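Local atomic coordinates of transketolase (Campylobacter jejuni, PDB entry 3L84), a protein that belongs to the transketolase family, whose chains join a thiamine diphosphate-binding domain, a pyrimidine-binding domain and a C-terminal domain. Residues 412-415 with 416-419; 449-452 with 453-456; 74-78 with 79-83. One frame throughout, in Å; residues are numbered along the deposited sequence.

Contact 1: residues 412-415 with 416-419; sequences ATFF and IFSE
The turn that leads from strand 408-414 of a parallel sheet into helix 418-431 is closed by Phe414 and Phe415 meeting Phe417 and Ser418. It is the first corner of a beta-alpha-beta unit that returns through strand 436-440. Phe414 O receives Phe417 N at 2.9 Å, with the donor above the carbonyl plane. Ser418 N adds a weak bond to the same Phe414 O at 3.3 Å. Phe415 O is gripped twice by one residue. Ser418 N reaches Phe415 O at 3.1 Å from well above the carbonyl plane, while Ser418 OG lies in that plane and donates to Phe415 O at 2.7 Å. The hydroxyl gets there because chi1 of 66° sets OG between the backbone N and the carbonyl carbon, where it meets Phe415 O.

The side chains of Phe414 and Phe417 run side by side and point the same way. Phe417 CE2 meets the edge of the Phe414 ring, 3.7 Å from Phe414 CD2. Ile416 CG2 sits over the centre of one face of the Phe417 ring and also touches Phe414 CB. Thr413 crosses Phe417 at about a right angle, and its OG1 lies in the plane of the Phe417 ring, at the edge, 3.5 Å from Phe417 CB. The Phe415 ring meets Phe439. Glu419 OE2 is hydrogen-bonded to Gln458 and forms a salt bridge with Lys422 of the second subunit.

Both carbonyls thus accept donors from within the turn. Ser418 meets Phe415 O from two directions, which fixes the rotation of its side chain.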
loop_
_atom_site.group_PDB
_atom_site.type_symbol
_atom_site.label_atom_id
_atom_site.label_comp_id
_atom_site.label_asym_id
_atom_site.label_seq_id
_atom_site.Cartn_x
_atom_site.Cartn_y
_atom_site.Cartn_z
ATOM N N ALA A 412 11.670 -9.004 -0.823
ATOM C CA ALA A 412 12.469 -8.035 -1.561
ATOM C C ALA A 412 11.693 -7.353 -2.650
ATOM O O ALA A 412 10.939 -7.987 -3.396
ATOM C CB ALA A 412 13.747 -8.698 -2.128
ATOM N N THR A 413 11.937 -6.053 -2.793
ATOM C CA THR A 413 11.464 -5.268 -3.928
ATOM C C THR A 413 12.254 -3.961 -3.981
ATOM O O THR A 413 13.162 -3.722 -3.151
ATOM C CB THR A 413 9.924 -5.013 -3.852
ATOM O OG1 THR A 413 9.488 -4.330 -5.037
ATOM C CG2 THR A 413 9.508 -4.207 -2.606
ATOM N N PHE A 414 11.961 -3.129 -4.952
ATOM C CA PHE A 414 12.518 -1.783 -4.941
ATOM C C PHE A 414 11.930 -1.002 -3.788
ATOM O O PHE A 414 10.736 -1.149 -3.426
ATOM C CB PHE A 414 12.132 -1.017 -6.218
ATOM C CG PHE A 414 12.766 -1.511 -7.513
ATOM C CD1 PHE A 414 14.012 -2.092 -7.551
ATOM C CD2 PHE A 414 12.087 -1.334 -8.730
ATOM C CE1 PHE A 414 14.576 -2.515 -8.753
ATOM C CE2 PHE A 414 12.678 -1.753 -9.923
ATOM C CZ PHE A 414 13.908 -2.315 -9.925
ATOM N N PHE A 415 12.712 -0.083 -3.228
ATOM C CA PHE A 415 12.238 0.706 -2.094
ATOM C C PHE A 415 10.983 1.500 -2.449
ATOM O O PHE A 415 10.105 1.671 -1.603
ATOM C CB PHE A 415 13.377 1.630 -1.621
ATOM C CG PHE A 415 13.181 2.295 -0.270
ATOM C CD1 PHE A 415 12.472 1.687 0.760
ATOM C CD2 PHE A 415 13.797 3.513 -0.018
ATOM C CE1 PHE A 415 12.383 2.296 2.013
ATOM C CE2 PHE A 415 13.716 4.102 1.229
ATOM C CZ PHE A 415 13.006 3.504 2.208
ATOM N N ILE A 416 10.833 1.985 -3.684
ATOM C CA ILE A 416 9.623 2.723 -3.987
ATOM C C ILE A 416 8.378 1.836 -3.844
ATOM O O ILE A 416 7.301 2.307 -3.436
ATOM C CB ILE A 416 9.701 3.332 -5.401
ATOM C CG1 ILE A 416 8.504 4.233 -5.679
ATOM C CG2 ILE A 416 9.831 2.281 -6.482
ATOM C CD1 ILE A 416 8.310 5.361 -4.638
ATOM N N PHE A 417 8.480 0.543 -4.104
ATOM C CA PHE A 417 7.370 -0.394 -4.022
ATOM C C PHE A 417 7.193 -0.995 -2.653
ATOM O O PHE A 417 6.265 -1.795 -2.434
ATOM C CB PHE A 417 7.424 -1.446 -5.158
ATOM C CG PHE A 417 7.499 -0.848 -6.483
ATOM C CD1 PHE A 417 6.776 0.325 -6.774
ATOM C CD2 PHE A 417 8.336 -1.375 -7.441
ATOM C CE1 PHE A 417 6.862 0.953 -8.029
ATOM C CE2 PHE A 417 8.425 -0.728 -8.707
ATOM C CZ PHE A 417 7.717 0.415 -8.958
ATOM N N SER A 418 7.998 -0.561 -1.682
ATOM C CA SER A 418 7.677 -0.813 -0.279
ATOM C C SER A 418 6.264 -0.316 0.029
ATOM O O SER A 418 5.577 -0.863 0.890
ATOM C CB SER A 418 8.669 -0.147 0.676
ATOM O OG SER A 418 8.610 1.258 0.613
ATOM N N GLU A 419 5.832 0.717 -0.681
ATOM C CA GLU A 419 4.498 1.284 -0.409
ATOM C C GLU A 419 3.397 0.305 -0.747
ATOM O O GLU A 419 2.312 0.381 -0.155
ATOM C CB GLU A 419 4.296 2.604 -1.127
ATOM C CG GLU A 419 5.319 3.630 -0.701
ATOM C CD GLU A 419 4.980 5.064 -1.000
ATOM O OE1 GLU A 419 4.288 5.330 -2.013
ATOM O OE2 GLU A 419 5.405 5.931 -0.223
#

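Contact 2: residues 449-452 with 453-456; sequences DGPT and HQPI
Pro451 O is gripped by Gln454 N, by a water and by Arg426 of the second subunit. The Gln454 N bond to Pro451 O is weak, 3.4 Å long but nearly straight at 169°. The water donates to Pro451 O at 2.8 Å and to Gln454 O at 2.9 Å, so it bridges the two carbonyls. Arg426 of the second subunit spans the same pair, with NH1 on Pro451 O and NH2 on Gln454 O.

One residue earlier, His453 N donates to Gly450 O at 2.9 Å, with an N-H...O angle of 154°. These two i to i+3 bonds make a short 3-10 turn in the long loop between strand 436-440 and helix 458-464. The Gln454 side chain runs extended beyond CG. Its CG lies 3.3 Å from Gly450 O, and its amide NE2 goes on to bond Glu607 O.

Asp449 CB packs 3.7 Å from His453 CB, with the carboxylate and ring planes 60° apart. Asp449 OD1 forms a salt bridge with Arg92 of the second subunit. The Thr452 and His453 side chains lie side by side, pointing the same way. The His453 ring is stacked on His101 of the second subunit.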
loop_
_atom_site.group_PDB
_atom_site.type_symbol
_atom_site.label_atom_id
_atom_site.label_comp_id
_atom_site.label_asym_id
_atom_site.label_seq_id
_atom_site.Cartn_x
_atom_site.Cartn_y
_atom_site.Cartn_z
ATOM N N ASP A 449 14.879 5.876 -14.888
ATOM C CA ASP A 449 13.498 5.494 -14.687
ATOM C C ASP A 449 12.631 6.639 -14.167
ATOM O O ASP A 449 11.410 6.631 -14.394
ATOM C CB ASP A 449 13.370 4.291 -13.779
ATOM C CG ASP A 449 13.637 2.989 -14.465
ATOM O OD1 ASP A 449 13.707 2.898 -15.711
ATOM O OD2 ASP A 449 13.755 1.981 -13.726
ATOM N N GLY A 450 13.234 7.620 -13.501
ATOM C CA GLY A 450 12.485 8.827 -13.210
ATOM C C GLY A 450 11.697 8.802 -11.912
ATOM O O GLY A 450 11.771 7.833 -11.126
ATOM N N PRO A 451 10.886 9.847 -11.715
ATOM C CA PRO A 451 10.322 10.116 -10.377
ATOM C C PRO A 451 9.348 9.083 -9.829
ATOM O O PRO A 451 9.263 8.927 -8.589
ATOM C CB PRO A 451 9.673 11.489 -10.535
ATOM C CG PRO A 451 9.455 11.634 -11.974
ATOM C CD PRO A 451 10.643 10.986 -12.613
ATOM N N THR A 452 8.639 8.367 -10.696
ATOM C CA THR A 452 7.821 7.245 -10.189
ATOM C C THR A 452 8.612 6.150 -9.556
ATOM O O THR A 452 8.017 5.302 -8.857
ATOM C CB THR A 452 6.937 6.610 -11.285
ATOM O OG1 THR A 452 7.732 6.154 -12.374
ATOM C CG2 THR A 452 5.906 7.556 -11.784
ATOM N N HIS A 453 9.909 6.067 -9.855
ATOM C CA HIS A 453 10.779 4.981 -9.414
ATOM C C HIS A 453 11.863 5.493 -8.466
ATOM O O HIS A 453 12.800 4.727 -8.193
ATOM C CB HIS A 453 11.381 4.211 -10.611
ATOM C CG HIS A 453 10.353 3.406 -11.337
ATOM N ND1 HIS A 453 10.300 2.025 -11.342
ATOM C CD2 HIS A 453 9.265 3.825 -12.020
ATOM C CE1 HIS A 453 9.246 1.642 -12.064
ATOM N NE2 HIS A 453 8.609 2.718 -12.477
ATOM N N GLN A 454 11.794 6.753 -8.007
ATOM C CA GLN A 454 12.803 7.351 -7.142
ATOM C C GLN A 454 12.211 7.606 -5.802
ATOM O O GLN A 454 11.363 8.503 -5.671
ATOM C CB GLN A 454 13.342 8.625 -7.752
ATOM C CG GLN A 454 14.219 8.338 -8.998
ATOM C CD GLN A 454 14.494 9.550 -9.848
ATOM O OE1 GLN A 454 13.912 10.602 -9.624
ATOM N NE2 GLN A 454 15.374 9.432 -10.832
ATOM N N PRO A 455 12.608 6.864 -4.765
ATOM C CA PRO A 455 12.120 7.125 -3.432
ATOM C C PRO A 455 12.446 8.527 -2.933
ATOM O O PRO A 455 13.458 9.120 -3.320
ATOM C CB PRO A 455 12.859 6.089 -2.579
ATOM C CG PRO A 455 13.183 5.009 -3.514
ATOM C CD PRO A 455 13.503 5.696 -4.807
ATOM N N ILE A 456 11.526 9.081 -2.152
ATOM C CA ILE A 456 11.711 10.395 -1.513
ATOM C C ILE A 456 11.259 10.323 -0.060
ATOM O O ILE A 456 12.015 10.693 0.856
ATOM C CB ILE A 456 10.927 11.527 -2.265
ATOM C CG1 ILE A 456 11.376 11.679 -3.715
ATOM C CG2 ILE A 456 11.023 12.852 -1.495
ATOM C CD1 ILE A 456 12.773 12.262 -3.929
HETATM O O HOH W 1 10.534 10.887 -7.029
#

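Contact 3: residues 74-78 with 79-83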
loop_
_atom_site.group_PDB
_atom_site.type_symbol
_atom_site.label_atom_id
_atom_site.label_comp_id
_atom_site.label_asym_id
_atom_site.label_seq_id
_atom_site.Cartn_x
_atom_site.Cartn_y
_atom_site.Cartn_z
ATOM N N SER A 74 -14.019 -16.935 22.303
ATOM C CA SER A 74 -14.953 -17.893 22.890
ATOM C C SER A 74 -14.480 -19.331 22.663
ATOM O O SER A 74 -14.459 -20.150 23.601
ATOM C CB SER A 74 -16.326 -17.700 22.292
ATOM O OG SER A 74 -16.924 -16.444 22.609
ATOM N N PHE A 75 -14.093 -19.619 21.415
ATOM C CA PHE A 75 -13.609 -20.943 21.044
ATOM C C PHE A 75 -12.316 -21.312 21.777
ATOM O O PHE A 75 -12.173 -22.433 22.264
ATOM C CB PHE A 75 -13.422 -21.004 19.535
ATOM C CG PHE A 75 -12.804 -22.285 19.058
ATOM C CD1 PHE A 75 -13.483 -23.474 19.188
ATOM C CD2 PHE A 75 -11.519 -22.308 18.570
ATOM C CE1 PHE A 75 -12.894 -24.675 18.787
ATOM C CE2 PHE A 75 -10.947 -23.510 18.156
ATOM C CZ PHE A 75 -11.648 -24.673 18.263
ATOM N N LEU A 76 -11.378 -20.378 21.896
ATOM C CA LEU A 76 -10.119 -20.682 22.615
ATOM C C LEU A 76 -10.403 -20.985 24.082
ATOM O O LEU A 76 -9.865 -21.947 24.656
ATOM C CB LEU A 76 -9.122 -19.536 22.482
ATOM C CG LEU A 76 -8.623 -19.241 21.080
ATOM C CD1 LEU A 76 -7.685 -18.009 21.061
ATOM C CD2 LEU A 76 -7.890 -20.445 20.452
ATOM N N HIS A 77 -11.269 -20.196 24.718
ATOM C CA HIS A 77 -11.624 -20.445 26.112
ATOM C C HIS A 77 -12.285 -21.826 26.274
ATOM O O HIS A 77 -11.930 -22.628 27.131
ATOM C CB HIS A 77 -12.594 -19.380 26.631
ATOM C CG HIS A 77 -13.042 -19.667 28.019
ATOM N ND1 HIS A 77 -14.322 -20.050 28.364
ATOM C CD2 HIS A 77 -12.305 -19.749 29.149
ATOM C CE1 HIS A 77 -14.360 -20.299 29.666
ATOM N NE2 HIS A 77 -13.147 -20.137 30.158
ATOM N N LEU A 78 -13.275 -22.093 25.441
ATOM C CA LEU A 78 -14.024 -23.349 25.535
ATOM C C LEU A 78 -13.158 -24.571 25.279
ATOM O O LEU A 78 -13.396 -25.628 25.859
ATOM C CB LEU A 78 -15.196 -23.352 24.559
ATOM C CG LEU A 78 -16.337 -22.411 24.955
ATOM C CD1 LEU A 78 -17.231 -22.092 23.736
ATOM C CD2 LEU A 78 -17.179 -23.026 26.076
ATOM N N SER A 79 -12.187 -24.441 24.392
ATOM C CA SER A 79 -11.312 -25.548 24.019
ATOM C C SER A 79 -10.196 -25.816 24.987
ATOM O O SER A 79 -9.480 -26.835 24.815
ATOM C CB SER A 79 -10.702 -25.311 22.638
ATOM O OG SER A 79 -11.715 -25.253 21.668
ATOM N N GLY A 80 -9.981 -24.950 25.996
ATOM C CA GLY A 80 -8.968 -25.205 27.005
ATOM C C GLY A 80 -7.674 -24.465 26.848
ATOM O O GLY A 80 -6.702 -24.798 27.549
ATOM N N TYR A 81 -7.623 -23.451 26.001
ATOM C CA TYR A 81 -6.447 -22.599 25.908
ATOM C C TYR A 81 -6.361 -21.733 27.152
ATOM O O TYR A 81 -7.302 -21.644 27.948
ATOM C CB TYR A 81 -6.518 -21.736 24.664
ATOM C CG TYR A 81 -6.274 -22.470 23.368
ATOM C CD1 TYR A 81 -7.253 -23.233 22.786
ATOM C CD2 TYR A 81 -5.052 -22.382 22.707
ATOM C CE1 TYR A 81 -7.030 -23.880 21.567
ATOM C CE2 TYR A 81 -4.825 -23.039 21.514
ATOM C CZ TYR A 81 -5.779 -23.806 20.970
ATOM O OH TYR A 81 -5.586 -24.450 19.758
ATOM N N ASP A 82 -5.233 -21.038 27.303
ATOM C CA ASP A 82 -4.985 -20.210 28.474
ATOM C C ASP A 82 -5.652 -18.856 28.280
ATOM O O ASP A 82 -5.002 -17.819 28.086
ATOM C CB ASP A 82 -3.471 -20.058 28.671
ATOM C CG ASP A 82 -3.112 -19.341 29.940
ATOM O OD1 ASP A 82 -3.936 -19.295 30.887
ATOM O OD2 ASP A 82 -1.992 -18.810 29.954
ATOM N N LEU A 83 -6.966 -18.862 28.294
ATOM C CA LEU A 83 -7.802 -17.664 28.150
ATOM C C LEU A 83 -9.003 -17.961 29.012
ATOM O O LEU A 83 -9.660 -18.991 28.781
ATOM C CB LEU A 83 -8.195 -17.474 26.695
ATOM C CG LEU A 83 -8.759 -16.150 26.277
ATOM C CD1 LEU A 83 -7.788 -14.970 26.523
ATOM C CD2 LEU A 83 -9.229 -16.109 24.805
HETATM O O HOH W 2 -9.796 -22.464 28.855
#
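Chi1 of -64° at Leu76 and of -73° at Tyr81 turns each CG opposite its own carbonyl carbon, and this brings the two side chains together obliquely. Leu76 CD2 comes to rest over the centre of one face of the Tyr81 ring. It makes a CH-pi contact 3.7 Å from the Tyr81 ring centroid, only 11° off the ring normal. Leu83 CD2 packs against Leu76 CB.

The backbone here ends helix 69-79 in a Schellman motif. Tyr81 N donates to Leu76 O at 3.0 Å, and Gly80 N donates to His77 O at 3.2 Å. Gly80, with its positive phi, is where the chain leaves the helix. A water lies 2.7 Å from His77 O and 2.8 Å from Tyr81 O.

Phe75 O holds two donors of one residue. Ser79 N reaches Phe75 O at 2.9 Å, and Ser79 OG reaches Phe75 O at 2.9 Å from the opposite face of the carbonyl plane. Ser79 OG also lies over one face of the Phe75 ring, 3.2 Å above its plane and toward the rim. Gly80 O accepts a hydrogen bond from Lys51 NZ.

The carbonyls of Phe75, Leu76 and His77, at the end of the helix, all find donors in the residues that follow. The Ser79 hydroxyl meets its backbone acceptor while lying over an aromatic face, and a leucine methyl of the last turns covers a face of the first aromatic ring beyond the helix.

Contact 3 comes first along the chain, at the C-terminal end of helix 69-79 in the thiamine diphosphate-binding domain. Contacts 1 and 2 follow in that order, both in the pyrimidine-binding domain. Their centres are about 11 Å apart and they touch: Ile416 CG1 is 3.4 Å from Thr452 O, and the rings of Phe417 and His453 meet edge-to-face. Contact 3 lies on the opposite side of the chain's centre, its own centre about 40 Å from that of contact 1 and about 50 Å from that of contact 2. No other protein chain of the assembly touches it. Contacts 1 and 2 thus form one adjoining region at the subunit interface, while contact 3 ends a helix of the other domain.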